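Local coordinates for protein S-adenosylmethionine:tRNA ribosyltransferase-isomerase (Thermotoga maritima, PDB 1VKY) that probably transfers the ribose of S-adenosylmethionine to preQ1 in tRNA and isomerises it, giving epoxyqueuosine in the pathway to queuosine, at residues Ile50-Phe55 / Arg333-Phe338; Ala207-His212 / Lys240-Lys245; Cys105-Gly110 / Arg138-Gln143; Phe291-Val296 / Ala315-Lys320. All coordinates share one frame; numbering follows the deposited sequence.

Interaction 1 of 4, residues Ile50-Phe55 / Arg333-Phe338; sequences IEHRIF and RRYRFF
Stacking joins His-52 and Arg-333. The guanidinium lies flat over one face of the imidazole, with centres 3.7 Å apart and planes turned by only 11°. His-52 CD2 sits over the middle of the guanidinium, while Arg-333 NE lies above the imidazole near its rim. Arg-333 is extended from CG to NE, and its CD makes a CH-pi contact 3.6 Å from the His-52 ring centroid. Glu-329 pairs with Arg-333 NE in a salt bridge.

Hydrogen bonding comes at the edge of the same imidazole. His-52 ND1 and Tyr-335 OH are 2.8 Å apart, with a bond angle of 156°. The two rings meet rim to rim, their planes at 58°. A water extends the link: it lies 2.6 Å from Tyr-335 OH and donates to Arg-53 O at 2.8 Å. An alanine in place of His-52 would probably leave the Arg-333 guanidinium without its stacking surface and Tyr-335 OH without its ring-nitrogen partner.

Met-41 of strand 39-44 touches both His-52 and Tyr-335. The contact ties strand 49-54, outermost in the mixed sheet of this chain, to the loop that leaves helix 320-332 through a Schellman motif at Arg-334.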
loop_
_atom_site.group_PDB
_atom_site.type_symbol
_atom_site.label_atom_id
_atom_site.label_comp_id
_atom_site.label_asym_id
_atom_site.label_seq_id
_atom_site.Cartn_x
_atom_site.Cartn_y
_atom_site.Cartn_z
ATOM N N ILE B 50 18.508 22.714 5.371
ATOM C CA ILE B 50 17.641 21.731 4.718
ATOM C C ILE B 50 18.129 21.518 3.277
ATOM O O ILE B 50 18.387 22.494 2.543
ATOM C CB ILE B 50 16.163 22.199 4.737
ATOM C CG1 ILE B 50 15.690 22.453 6.172
ATOM C CG2 ILE B 50 15.238 21.166 4.117
ATOM C CD1 ILE B 50 14.239 22.937 6.254
ATOM N N GLU B 51 18.242 20.261 2.868
ATOM C CA GLU B 51 18.588 19.921 1.486
ATOM C C GLU B 51 17.597 18.980 0.856
ATOM O O GLU B 51 16.911 18.198 1.529
ATOM C CB GLU B 51 19.935 19.217 1.394
ATOM C CG GLU B 51 21.114 19.913 2.016
ATOM C CD GLU B 51 22.358 19.085 1.799
ATOM O OE1 GLU B 51 22.832 18.398 2.732
ATOM O OE2 GLU B 51 22.806 19.090 0.666
ATOM N N HIS B 52 17.552 19.035 -0.471
ATOM C CA HIS B 52 16.606 18.228 -1.243
ATOM C C HIS B 52 17.383 17.298 -2.175
ATOM O O HIS B 52 17.958 17.747 -3.144
ATOM C CB HIS B 52 15.698 19.174 -2.015
ATOM C CG HIS B 52 14.991 20.131 -1.118
ATOM N ND1 HIS B 52 13.887 19.774 -0.381
ATOM C CD2 HIS B 52 15.293 21.399 -0.759
ATOM C CE1 HIS B 52 13.506 20.800 0.358
ATOM N NE2 HIS B 52 14.346 21.797 0.149
ATOM N N ARG B 53 17.373 16.001 -1.857
ATOM C CA ARG B 53 18.240 14.997 -2.490
ATOM C C ARG B 53 17.366 13.826 -2.953
ATOM O O ARG B 53 16.132 13.931 -2.929
ATOM C CB ARG B 53 19.324 14.534 -1.505
ATOM C CG ARG B 53 20.195 15.707 -1.032
ATOM C CD ARG B 53 21.132 16.285 -2.164
ATOM N NE ARG B 53 22.381 15.805 -1.719
ATOM C CZ ARG B 53 23.224 15.085 -2.359
ATOM N NH1 ARG B 53 23.146 14.822 -3.639
ATOM N NH2 ARG B 53 24.260 14.720 -1.685
ATOM N N ILE B 54 18.039 12.778 -3.427
ATOM C CA ILE B 54 17.452 11.508 -3.826
ATOM C C ILE B 54 17.986 10.456 -2.883
ATOM O O ILE B 54 19.126 10.567 -2.434
ATOM C CB ILE B 54 17.866 11.160 -5.288
ATOM C CG1 ILE B 54 17.339 12.212 -6.239
ATOM C CG2 ILE B 54 17.390 9.783 -5.699
ATOM C CD1 ILE B 54 15.881 12.468 -6.101
ATOM N N PHE B 55 17.183 9.424 -2.605
ATOM C CA PHE B 55 17.499 8.494 -1.543
ATOM C C PHE B 55 18.866 7.850 -1.663
ATOM O O PHE B 55 19.566 7.700 -0.658
ATOM C CB PHE B 55 16.434 7.401 -1.345
ATOM C CG PHE B 55 16.538 6.744 0.014
ATOM C CD1 PHE B 55 15.913 7.295 1.104
ATOM C CD2 PHE B 55 17.313 5.627 0.200
ATOM C CE1 PHE B 55 16.057 6.716 2.359
ATOM C CE2 PHE B 55 17.463 5.058 1.423
ATOM C CZ PHE B 55 16.848 5.607 2.520
ATOM N N ARG B 333 7.120 21.762 -2.361
ATOM C CA ARG B 333 7.855 21.101 -3.432
ATOM C C ARG B 333 7.243 19.815 -3.934
ATOM O O ARG B 333 7.844 19.136 -4.778
ATOM C CB ARG B 333 9.281 20.806 -2.953
ATOM C CG ARG B 333 10.072 22.044 -2.777
ATOM C CD ARG B 333 11.426 21.790 -2.185
ATOM N NE ARG B 333 12.212 23.025 -2.042
ATOM C CZ ARG B 333 13.280 23.321 -2.770
ATOM N NH1 ARG B 333 13.688 22.514 -3.759
ATOM N NH2 ARG B 333 13.943 24.442 -2.518
ATOM N N ARG B 334 6.084 19.440 -3.390
ATOM C CA ARG B 334 5.291 18.331 -3.914
ATOM C C ARG B 334 5.957 16.987 -3.626
ATOM O O ARG B 334 5.886 16.033 -4.412
ATOM C CB ARG B 334 5.008 18.545 -5.427
ATOM C CG ARG B 334 4.406 19.924 -5.782
ATOM C CD ARG B 334 2.994 20.159 -5.292
ATOM N NE ARG B 334 2.045 19.246 -5.921
ATOM C CZ ARG B 334 0.759 19.106 -5.572
ATOM N NH1 ARG B 334 0.219 19.820 -4.592
ATOM N NH2 ARG B 334 0.006 18.230 -6.211
ATOM N N TYR B 335 6.594 16.871 -2.462
ATOM C CA TYR B 335 7.064 15.557 -2.026
ATOM C C TYR B 335 5.847 14.646 -1.887
ATOM O O TYR B 335 4.710 15.114 -1.646
ATOM C CB TYR B 335 7.766 15.630 -0.648
ATOM C CG TYR B 335 9.218 16.021 -0.682
ATOM C CD1 TYR B 335 9.614 17.280 -1.110
ATOM C CD2 TYR B 335 10.217 15.119 -0.270
ATOM C CE1 TYR B 335 10.984 17.651 -1.120
ATOM C CE2 TYR B 335 11.572 15.479 -0.269
ATOM C CZ TYR B 335 11.954 16.741 -0.703
ATOM O OH TYR B 335 13.326 17.060 -0.674
ATOM N N ARG B 336 6.106 13.354 -1.913
ATOM C CA ARG B 336 5.082 12.374 -1.610
ATOM C C ARG B 336 5.193 11.881 -0.172
ATOM O O ARG B 336 6.318 11.679 0.353
ATOM C CB ARG B 336 5.191 11.203 -2.554
ATOM C CG ARG B 336 5.009 11.550 -4.039
ATOM C CD ARG B 336 5.425 10.397 -4.949
ATOM N NE ARG B 336 6.710 9.848 -4.503
ATOM C CZ ARG B 336 6.953 8.594 -4.097
ATOM N NH1 ARG B 336 5.994 7.643 -4.099
ATOM N NH2 ARG B 336 8.200 8.295 -3.690
ATOM N N PHE B 337 4.020 11.673 0.436
ATOM C CA PHE B 337 3.869 11.440 1.864
ATOM C C PHE B 337 3.338 10.051 2.179
ATOM O O PHE B 337 2.775 9.352 1.334
ATOM C CB PHE B 337 2.924 12.472 2.459
ATOM C CG PHE B 337 3.504 13.843 2.544
ATOM C CD1 PHE B 337 3.770 14.564 1.410
ATOM C CD2 PHE B 337 3.698 14.441 3.763
ATOM C CE1 PHE B 337 4.284 15.820 1.486
ATOM C CE2 PHE B 337 4.227 15.721 3.845
ATOM C CZ PHE B 337 4.520 16.396 2.713
ATOM N N PHE B 338 3.546 9.669 3.425
ATOM C CA PHE B 338 3.046 8.436 3.993
ATOM C C PHE B 338 3.874 7.260 3.549
ATOM O O PHE B 338 5.011 7.417 3.110
ATOM C CB PHE B 338 1.510 8.324 3.743
ATOM C CG PHE B 338 0.780 7.444 4.696
ATOM C CD1 PHE B 338 0.946 7.573 6.059
ATOM C CD2 PHE B 338 -0.062 6.453 4.227
ATOM C CE1 PHE B 338 0.264 6.751 6.923
ATOM C CE2 PHE B 338 -0.749 5.635 5.101
ATOM C CZ PHE B 338 -0.595 5.782 6.430
HETATM O O HOH W 1 14.316 16.052 -2.808
#

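Interaction 2 of 4, residues Ala207-His212 / Lys240-Lys245; sequences AEVVLH and KETVRK
The flat carbonyl group of Glu-208 meets the hydroxyl of Thr-242, whose OG1 stands 25° out of the carbonyl plane. No ring faces another across this contact. Within the strand, Val-210 CG1 lies over one face of the His-212 ring, near its rim.

Thr-242 OG1 donates to Glu-208 O at 2.6 Å, with a C=O...donor angle of 138°. Thr-242 OG1 is anti to its own carbonyl carbon (chi1 -61°), which turns it to Glu-208 and leaves CG2 toward Ala-207 and Val-209. A water completes a small ring of bonds: it accepts from Glu-208 N at 2.9 Å and donates to Thr-242 OG1 at 2.8 Å. Around this polar centre the packing is light. Ala-207 CB touches Thr-242 CG2 and Lys-245 CD, both at 4.0 Å. The side chains of Val-209 and Thr-242 cross at about a right angle, with Val-209 CG1 4.2 Å from Thr-242 CG2. Lys-245 NZ reaches on to Phe-206 O.

Strand 205-213 pairs through Ala-207 and Val-209 with strand 67-75, and through Val-210 with strand 234-238. Helix 240-252 follows that last strand. Thr-242 OG1 thus gives one bond and accepts another, so the start of this helix is tied to strand 205-213 by polar bonds more than by apolar packing.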
loop_
_atom_site.group_PDB
_atom_site.type_symbol
_atom_site.label_atom_id
_atom_site.label_comp_id
_atom_site.label_asym_id
_atom_site.label_seq_id
_atom_site.Cartn_x
_atom_site.Cartn_y
_atom_site.Cartn_z
ATOM N N ALA B 207 22.741 -3.250 11.809
ATOM C CA ALA B 207 22.234 -4.097 12.872
ATOM C C ALA B 207 20.742 -4.081 12.792
ATOM O O ALA B 207 20.143 -3.231 12.109
ATOM C CB ALA B 207 22.694 -3.614 14.225
ATOM N N GLU B 208 20.122 -5.034 13.475
ATOM C CA GLU B 208 18.673 -5.096 13.491
ATOM C C GLU B 208 18.032 -5.164 14.874
ATOM O O GLU B 208 18.570 -5.733 15.846
ATOM C CB GLU B 208 18.165 -6.222 12.553
ATOM C CG GLU B 208 18.125 -7.609 13.103
ATOM C CD GLU B 208 17.459 -8.598 12.128
ATOM O OE1 GLU B 208 17.586 -8.409 10.866
ATOM O OE2 GLU B 208 16.816 -9.564 12.641
ATOM N N VAL B 209 16.855 -4.552 14.961
ATOM C CA VAL B 209 16.000 -4.789 16.100
ATOM C C VAL B 209 14.781 -5.469 15.528
ATOM O O VAL B 209 14.489 -5.349 14.342
ATOM C CB VAL B 209 15.647 -3.485 16.894
ATOM C CG1 VAL B 209 16.905 -2.941 17.544
ATOM C CG2 VAL B 209 14.973 -2.466 16.040
ATOM N N VAL B 210 14.044 -6.138 16.383
ATOM C CA VAL B 210 12.901 -6.940 15.952
ATOM C C VAL B 210 11.650 -6.531 16.723
ATOM O O VAL B 210 11.705 -6.117 17.909
ATOM C CB VAL B 210 13.199 -8.457 16.153
ATOM C CG1 VAL B 210 12.099 -9.323 15.542
ATOM C CG2 VAL B 210 14.544 -8.845 15.525
ATOM N N LEU B 211 10.532 -6.565 16.027
ATOM C CA LEU B 211 9.239 -6.336 16.632
ATOM C C LEU B 211 8.431 -7.623 16.423
ATOM O O LEU B 211 8.121 -7.996 15.303
ATOM C CB LEU B 211 8.547 -5.138 16.009
ATOM C CG LEU B 211 7.312 -4.697 16.797
ATOM C CD1 LEU B 211 7.649 -4.202 18.215
ATOM C CD2 LEU B 211 6.533 -3.652 16.032
ATOM N N HIS B 212 8.140 -8.315 17.499
ATOM C CA HIS B 212 7.414 -9.577 17.420
ATOM C C HIS B 212 5.944 -9.271 17.633
ATOM O O HIS B 212 5.576 -8.794 18.691
ATOM C CB HIS B 212 7.897 -10.507 18.494
ATOM C CG HIS B 212 9.337 -10.879 18.359
ATOM N ND1 HIS B 212 9.757 -11.901 17.543
ATOM C CD2 HIS B 212 10.458 -10.368 18.933
ATOM C CE1 HIS B 212 11.076 -12.016 17.619
ATOM N NE2 HIS B 212 11.528 -11.097 18.455
ATOM N N LYS B 240 21.696 -9.720 21.262
ATOM C CA LYS B 240 23.043 -9.553 21.770
ATOM C C LYS B 240 23.955 -8.895 20.766
ATOM O O LYS B 240 24.728 -8.056 21.127
ATOM C CB LYS B 240 23.648 -10.903 22.163
ATOM C CG LYS B 240 23.057 -11.547 23.426
ATOM C CD LYS B 240 23.861 -12.745 23.915
ATOM C CE LYS B 240 23.704 -12.990 25.442
ATOM N NZ LYS B 240 24.866 -13.647 26.177
ATOM N N GLU B 241 23.873 -9.292 19.496
ATOM C CA GLU B 241 24.782 -8.767 18.466
ATOM C C GLU B 241 24.501 -7.264 18.221
ATOM O O GLU B 241 25.415 -6.457 18.031
ATOM C CB GLU B 241 24.678 -9.589 17.154
ATOM C CG GLU B 241 23.287 -9.853 16.656
ATOM C CD GLU B 241 22.573 -11.136 17.161
ATOM O OE1 GLU B 241 22.793 -11.648 18.310
ATOM O OE2 GLU B 241 21.706 -11.610 16.370
ATOM N N THR B 242 23.243 -6.880 18.324
ATOM C CA THR B 242 22.881 -5.459 18.214
ATOM C C THR B 242 23.319 -4.641 19.409
ATOM O O THR B 242 23.826 -3.538 19.262
ATOM C CB THR B 242 21.377 -5.328 18.051
ATOM O OG1 THR B 242 20.988 -5.999 16.858
ATOM C CG2 THR B 242 20.957 -3.833 17.809
ATOM N N VAL B 243 23.136 -5.174 20.617
ATOM C CA VAL B 243 23.636 -4.504 21.801
ATOM C C VAL B 243 25.144 -4.258 21.693
ATOM O O VAL B 243 25.631 -3.183 22.050
ATOM C CB VAL B 243 23.274 -5.295 23.117
ATOM C CG1 VAL B 243 23.952 -4.677 24.350
ATOM C CG2 VAL B 243 21.754 -5.348 23.330
ATOM N N ARG B 244 25.897 -5.264 21.243
ATOM C CA ARG B 244 27.349 -5.118 21.080
ATOM C C ARG B 244 27.704 -4.039 20.084
ATOM O O ARG B 244 28.569 -3.216 20.325
ATOM C CB ARG B 244 27.969 -6.435 20.609
ATOM C CG ARG B 244 29.491 -6.374 20.627
ATOM C CD ARG B 244 30.232 -7.262 19.592
ATOM N NE ARG B 244 29.424 -8.362 19.092
ATOM C CZ ARG B 244 29.051 -8.559 17.812
ATOM N NH1 ARG B 244 29.415 -7.727 16.820
ATOM N NH2 ARG B 244 28.299 -9.627 17.528
ATOM N N LYS B 245 27.035 -4.037 18.936
ATOM C CA LYS B 245 27.300 -3.030 17.919
ATOM C C LYS B 245 26.970 -1.612 18.350
ATOM O O LYS B 245 27.658 -0.662 17.977
ATOM C CB LYS B 245 26.522 -3.389 16.677
ATOM C CG LYS B 245 27.080 -4.624 16.017
ATOM C CD LYS B 245 26.487 -4.841 14.654
ATOM C CE LYS B 245 27.413 -5.719 13.840
ATOM N NZ LYS B 245 26.737 -6.041 12.567
HETATM O O HOH W 2 21.874 -7.160 14.516
#

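Interaction 3 of 4, residues Cys105-Gly110 / Arg138-Gln143; sequences CLVRPG and RILKFQ
Arg-138 bends at its second torsion (chi2 37°), which sets CD, and its guanidinium ends beside Gly-110. In Val-107 the methyl CG2 is anti to the carbonyl carbon, beside the backbone N, and this branch meets Arg-138 CB at 3.8 Å. The two side chains cross at about a right angle.

Cys-105 and Arg-138 form an antiparallel hydrogen-bonded pair. Cys-105 N gives to Arg-138 O at 2.8 Å, and Arg-138 N returns a bond to Cys-105 O at 2.9 Å. Farther out, Arg-138 NH2 makes a weak bond to Gly-110 O at 3.0 Å, bent to 125° at the hydrogen. Gly-110 CA lies over one face of the guanidinium. Arg-138 NE is bonded to Val-113 O, so backbone oxygens hold the group at NE and, weakly, at NH2.

The apolar part centres on Leu-140 CD2. It touches Cys-105 SG at 3.6 Å and Val-107 CG2 at 4.1 Å.

The short strand segments 105-108 and 138-143 run at 102° to each other. They share one bridge here, and the ladder goes on from Leu-140 to Trp-103. Strand 102-108 lies between 89-97 and 138-143 in an antiparallel sheet. Ile-92 of strand 89-97 touches both Cys-105 and Leu-140, and Cys-129 of strand 125-132 touches Arg-138 and Leu-140.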
loop_
_atom_site.group_PDB
_atom_site.type_symbol
_atom_site.label_atom_id
_atom_site.label_comp_id
_atom_site.label_asym_id
_atom_site.label_seq_id
_atom_site.Cartn_x
_atom_site.Cartn_y
_atom_site.Cartn_z
ATOM N N CYS B 105 11.527 -18.336 24.052
ATOM C CA CYS B 105 10.090 -18.148 24.191
ATOM C C CYS B 105 9.783 -17.174 25.298
ATOM O O CYS B 105 10.520 -17.045 26.269
ATOM C CB CYS B 105 9.418 -19.481 24.538
ATOM S SG CYS B 105 9.598 -20.727 23.240
ATOM N N LEU B 106 8.639 -16.526 25.156
ATOM C CA LEU B 106 8.070 -15.733 26.223
ATOM C C LEU B 106 7.102 -16.665 26.935
ATOM O O LEU B 106 6.210 -17.216 26.300
ATOM C CB LEU B 106 7.354 -14.508 25.615
ATOM C CG LEU B 106 7.659 -13.189 26.265
ATOM C CD1 LEU B 106 6.934 -13.158 27.604
ATOM C CD2 LEU B 106 9.150 -12.984 26.440
ATOM N N VAL B 107 7.308 -16.881 28.228
ATOM C CA VAL B 107 6.501 -17.817 28.991
ATOM C C VAL B 107 5.809 -17.026 30.102
ATOM O O VAL B 107 6.477 -16.330 30.865
ATOM C CB VAL B 107 7.371 -18.944 29.564
ATOM C CG1 VAL B 107 6.580 -19.793 30.500
ATOM C CG2 VAL B 107 7.938 -19.796 28.432
ATOM N N ARG B 108 4.481 -17.144 30.183
ATOM C CA ARG B 108 3.670 -16.389 31.146
ATOM C C ARG B 108 2.620 -17.312 31.766
ATOM O O ARG B 108 1.806 -17.870 31.034
ATOM C CB ARG B 108 2.987 -15.205 30.442
ATOM C CG ARG B 108 3.987 -14.247 29.782
ATOM C CD ARG B 108 3.419 -12.987 29.140
ATOM N NE ARG B 108 2.525 -13.262 28.020
ATOM C CZ ARG B 108 1.976 -12.323 27.257
ATOM N NH1 ARG B 108 2.232 -11.041 27.487
ATOM N NH2 ARG B 108 1.164 -12.662 26.265
ATOM N N PRO B 109 2.608 -17.498 33.084
ATOM C CA PRO B 109 3.538 -16.901 34.037
ATOM C C PRO B 109 4.918 -17.554 34.074
ATOM O O PRO B 109 5.042 -18.769 34.242
ATOM C CB PRO B 109 2.842 -17.138 35.366
ATOM C CG PRO B 109 2.062 -18.382 35.162
ATOM C CD PRO B 109 1.588 -18.318 33.757
ATOM N N GLY B 110 5.947 -16.721 33.954
ATOM C CA GLY B 110 7.325 -17.169 33.813
ATOM C C GLY B 110 8.003 -17.540 35.108
ATOM O O GLY B 110 8.863 -18.400 35.102
ATOM N N ARG B 138 12.675 -17.822 28.017
ATOM C CA ARG B 138 12.966 -19.186 28.417
ATOM C C ARG B 138 13.406 -19.899 27.163
ATOM O O ARG B 138 12.793 -19.739 26.120
ATOM C CB ARG B 138 11.699 -19.852 28.952
ATOM C CG ARG B 138 11.524 -19.791 30.469
ATOM C CD ARG B 138 11.986 -18.539 31.055
ATOM N NE ARG B 138 11.658 -18.362 32.454
ATOM C CZ ARG B 138 11.768 -17.184 33.039
ATOM N NH1 ARG B 138 12.217 -16.140 32.348
ATOM N NH2 ARG B 138 11.441 -17.033 34.310
ATOM N N ILE B 139 14.486 -20.660 27.255
ATOM C CA ILE B 139 14.898 -21.490 26.152
ATOM C C ILE B 139 14.219 -22.819 26.356
ATOM O O ILE B 139 14.431 -23.484 27.355
ATOM C CB ILE B 139 16.431 -21.622 26.095
ATOM C CG1 ILE B 139 17.073 -20.268 25.732
ATOM C CG2 ILE B 139 16.801 -22.611 25.034
ATOM C CD1 ILE B 139 17.140 -19.308 26.849
ATOM N N LEU B 140 13.401 -23.201 25.393
ATOM C CA LEU B 140 12.620 -24.421 25.488
ATOM C C LEU B 140 13.024 -25.389 24.397
ATOM O O LEU B 140 13.119 -25.024 23.233
ATOM C CB LEU B 140 11.140 -24.096 25.322
ATOM C CG LEU B 140 10.252 -23.788 26.535
ATOM C CD1 LEU B 140 10.903 -23.155 27.699
ATOM C CD2 LEU B 140 9.143 -22.940 26.064
ATOM N N LYS B 141 13.256 -26.635 24.789
ATOM C CA LYS B 141 13.460 -27.733 23.840
ATOM C C LYS B 141 12.160 -28.546 23.761
ATOM O O LYS B 141 11.703 -29.104 24.764
ATOM C CB LYS B 141 14.640 -28.619 24.271
ATOM C CG LYS B 141 14.907 -29.790 23.346
ATOM C CD LYS B 141 16.211 -30.576 23.684
ATOM C CE LYS B 141 16.043 -31.603 24.798
ATOM N NZ LYS B 141 15.312 -32.838 24.416
ATOM N N PHE B 142 11.559 -28.580 22.577
ATOM C CA PHE B 142 10.305 -29.315 22.349
ATOM C C PHE B 142 10.564 -30.798 22.163
ATOM O O PHE B 142 11.647 -31.188 21.747
ATOM C CB PHE B 142 9.557 -28.704 21.166
ATOM C CG PHE B 142 8.978 -27.372 21.488
ATOM C CD1 PHE B 142 9.713 -26.225 21.315
ATOM C CD2 PHE B 142 7.723 -27.276 22.067
ATOM C CE1 PHE B 142 9.185 -25.006 21.650
ATOM C CE2 PHE B 142 7.185 -26.035 22.391
ATOM C CZ PHE B 142 7.911 -24.922 22.184
ATOM N N GLN B 143 9.587 -31.622 22.539
ATOM C CA GLN B 143 9.683 -33.077 22.383
ATOM C C GLN B 143 8.404 -33.487 21.646
ATOM O O GLN B 143 7.322 -33.359 22.218
ATOM C CB GLN B 143 9.790 -33.738 23.748
ATOM C CG GLN B 143 10.113 -35.241 23.710
ATOM C CD GLN B 143 10.713 -35.726 25.020
ATOM O OE1 GLN B 143 10.202 -36.670 25.632
ATOM N NE2 GLN B 143 11.795 -35.069 25.462
#

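Interaction 4 of 4, residues Phe291-Val296 / Ala315-Lys320; sequences FEFKLV and AAFAGK
Phe-293 and Phe-317 form a T-shaped (edge-to-face) pair between the loop before strand 298-302 and the end of helix 309-318. This is the tight part of the contact. The ring planes stand at 80° and the centroids are 4.8 Å apart. Phe-317 CD1 comes in edge-on, 3.5 Å above the centre of the Phe-293 ring. On the opposite face of that ring lies Phe-291 CD2, 3.6 Å from the plane, so Phe-293 is held between two other phenylalanines. With CG anti to the backbone N (chi1 -171°), the Phe-317 ring is directed at Phe-293 and Val-296. The Phe-317 edge meets Val-296, whose CG1 is 3.7 Å from Phe-317 CE1. Val-296 O lies near the same edge, in the ring plane. An alanine in place of Phe-293 would probably open a gap between Phe-291 and Phe-317 and leave the Phe-317 edge without its aromatic face.

Several neighbours frame this cluster. Glu-268 of helix 261-270 accepts hydrogen bonds from the backbone N-H of Lys-294, Leu-295 and Val-296. Arg-45 makes a cation-pi contact with Phe-317.

The looser side is at Phe-291 and Ala-316, where one touch between side chains and a water make the link. Phe-291 CB meets Ala-316 CB at 3.7 Å. The water accepts from Phe-291 N at 3.0 Å and donates to Ala-316 O at 2.6 Å.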
loop_
_atom_site.group_PDB
_atom_site.type_symbol
_atom_site.label_atom_id
_atom_site.label_comp_id
_atom_site.label_asym_id
_atom_site.label_seq_id
_atom_site.Cartn_x
_atom_site.Cartn_y
_atom_site.Cartn_z
ATOM N N PHE B 291 12.418 16.204 23.809
ATOM C CA PHE B 291 12.861 14.854 24.219
ATOM C C PHE B 291 14.356 14.710 23.957
ATOM O O PHE B 291 14.828 15.136 22.901
ATOM C CB PHE B 291 12.091 13.786 23.412
ATOM C CG PHE B 291 12.213 12.376 23.965
ATOM C CD1 PHE B 291 11.299 11.886 24.877
ATOM C CD2 PHE B 291 13.234 11.530 23.540
ATOM C CE1 PHE B 291 11.425 10.585 25.376
ATOM C CE2 PHE B 291 13.324 10.210 24.010
ATOM C CZ PHE B 291 12.414 9.751 24.897
ATOM N N GLU B 292 15.074 14.081 24.892
ATOM C CA GLU B 292 16.500 13.824 24.761
ATOM C C GLU B 292 16.743 12.394 24.251
ATOM O O GLU B 292 16.391 11.418 24.922
ATOM C CB GLU B 292 17.185 13.950 26.124
ATOM C CG GLU B 292 18.701 13.795 26.099
ATOM C CD GLU B 292 19.416 14.939 25.354
ATOM O OE1 GLU B 292 18.845 16.057 25.200
ATOM O OE2 GLU B 292 20.567 14.712 24.915
ATOM N N PHE B 293 17.377 12.302 23.089
ATOM C CA PHE B 293 17.641 11.017 22.461
ATOM C C PHE B 293 18.984 10.505 22.980
ATOM O O PHE B 293 20.021 11.095 22.725
ATOM C CB PHE B 293 17.535 11.149 20.954
ATOM C CG PHE B 293 16.128 11.391 20.528
ATOM C CD1 PHE B 293 15.572 12.682 20.609
ATOM C CD2 PHE B 293 15.326 10.335 20.135
ATOM C CE1 PHE B 293 14.215 12.908 20.293
ATOM C CE2 PHE B 293 14.008 10.527 19.826
ATOM C CZ PHE B 293 13.423 11.822 19.910
ATOM N N LYS B 294 18.941 9.440 23.766
ATOM C CA LYS B 294 20.121 8.879 24.386
ATOM C C LYS B 294 20.896 7.915 23.506
ATOM O O LYS B 294 22.095 7.692 23.702
ATOM C CB LYS B 294 19.715 8.162 25.666
ATOM C CG LYS B 294 19.197 9.132 26.711
ATOM C CD LYS B 294 18.724 8.398 28.001
ATOM C CE LYS B 294 18.423 9.410 29.138
ATOM N NZ LYS B 294 19.168 10.742 29.058
ATOM N N LEU B 295 20.240 7.284 22.567
ATOM C CA LEU B 295 20.933 6.308 21.723
ATOM C C LEU B 295 20.920 6.682 20.246
ATOM O O LEU B 295 21.873 6.420 19.501
ATOM C CB LEU B 295 20.357 4.897 21.889
ATOM C CG LEU B 295 21.000 3.934 22.863
ATOM C CD1 LEU B 295 20.368 2.597 22.799
ATOM C CD2 LEU B 295 22.544 3.812 22.699
ATOM N N VAL B 296 19.915 7.386 19.817
ATOM C CA VAL B 296 19.783 7.664 18.378
ATOM C C VAL B 296 20.468 8.980 17.979
ATOM O O VAL B 296 20.072 10.042 18.460
ATOM C CB VAL B 296 18.311 7.716 18.024
ATOM C CG1 VAL B 296 18.122 8.022 16.499
ATOM C CG2 VAL B 296 17.614 6.432 18.407
ATOM N N ALA B 315 9.236 15.511 15.405
ATOM C CA ALA B 315 9.374 16.875 15.907
ATOM C C ALA B 315 10.256 16.907 17.163
ATOM O O ALA B 315 11.098 17.793 17.323
ATOM C CB ALA B 315 7.967 17.451 16.211
ATOM N N ALA B 316 10.109 15.915 18.037
ATOM C CA ALA B 316 10.958 15.867 19.213
ATOM C C ALA B 316 12.396 15.687 18.732
ATOM O O ALA B 316 13.321 16.221 19.328
ATOM C CB ALA B 316 10.561 14.750 20.134
ATOM N N PHE B 317 12.600 14.906 17.675
ATOM C CA PHE B 317 13.979 14.573 17.259
ATOM C C PHE B 317 14.687 15.760 16.582
ATOM O O PHE B 317 15.849 16.035 16.836
ATOM C CB PHE B 317 13.978 13.374 16.313
ATOM C CG PHE B 317 15.345 12.865 16.042
ATOM C CD1 PHE B 317 16.011 12.104 17.004
ATOM C CD2 PHE B 317 16.006 13.185 14.875
ATOM C CE1 PHE B 317 17.320 11.668 16.787
ATOM C CE2 PHE B 317 17.346 12.727 14.657
ATOM C CZ PHE B 317 17.964 11.969 15.630
ATOM N N ALA B 318 13.953 16.441 15.712
ATOM C CA ALA B 318 14.477 17.521 14.876
ATOM C C ALA B 318 14.282 18.911 15.464
ATOM O O ALA B 318 14.965 19.828 15.060
ATOM C CB ALA B 318 13.827 17.442 13.533
ATOM N N GLY B 319 13.340 19.075 16.392
ATOM C CA GLY B 319 12.919 20.395 16.847
ATOM C C GLY B 319 11.597 20.704 16.198
ATOM O O GLY B 319 11.474 20.571 14.992
ATOM N N LYS B 320 10.596 21.117 16.980
ATOM C CA LYS B 320 9.252 21.275 16.414
ATOM C C LYS B 320 9.153 22.327 15.314
ATOM O O LYS B 320 8.574 22.084 14.243
ATOM C CB LYS B 320 8.254 21.563 17.529
ATOM C CG LYS B 320 6.804 21.677 17.022
ATOM C CD LYS B 320 5.899 22.251 18.078
HETATM O O HOH W 3 13.142 17.789 21.387
#

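Interaction 3 is the buried contact of the set, and interaction 1 lies at the surface. Interactions 2 and 4 are partly buried. Interactions 1 and 2 both reach the nine-stranded mixed sheet, one at an outermost strand and one at an inner strand. Interaction 3 belongs to the separate antiparallel sheet. Its centre is about 46 Å from that of interaction 1, on the opposite side of the chain's centre. The chemistry differs with place. Interaction 1 relies on a stacked arginine and a histidine-tyrosine bond, and interaction 3 on paired backbones and sulfur-leucine packing. Interaction 4 is aromatic, with no direct hydrogen bond. Waters bridge the segments in interactions 1, 2 and 4.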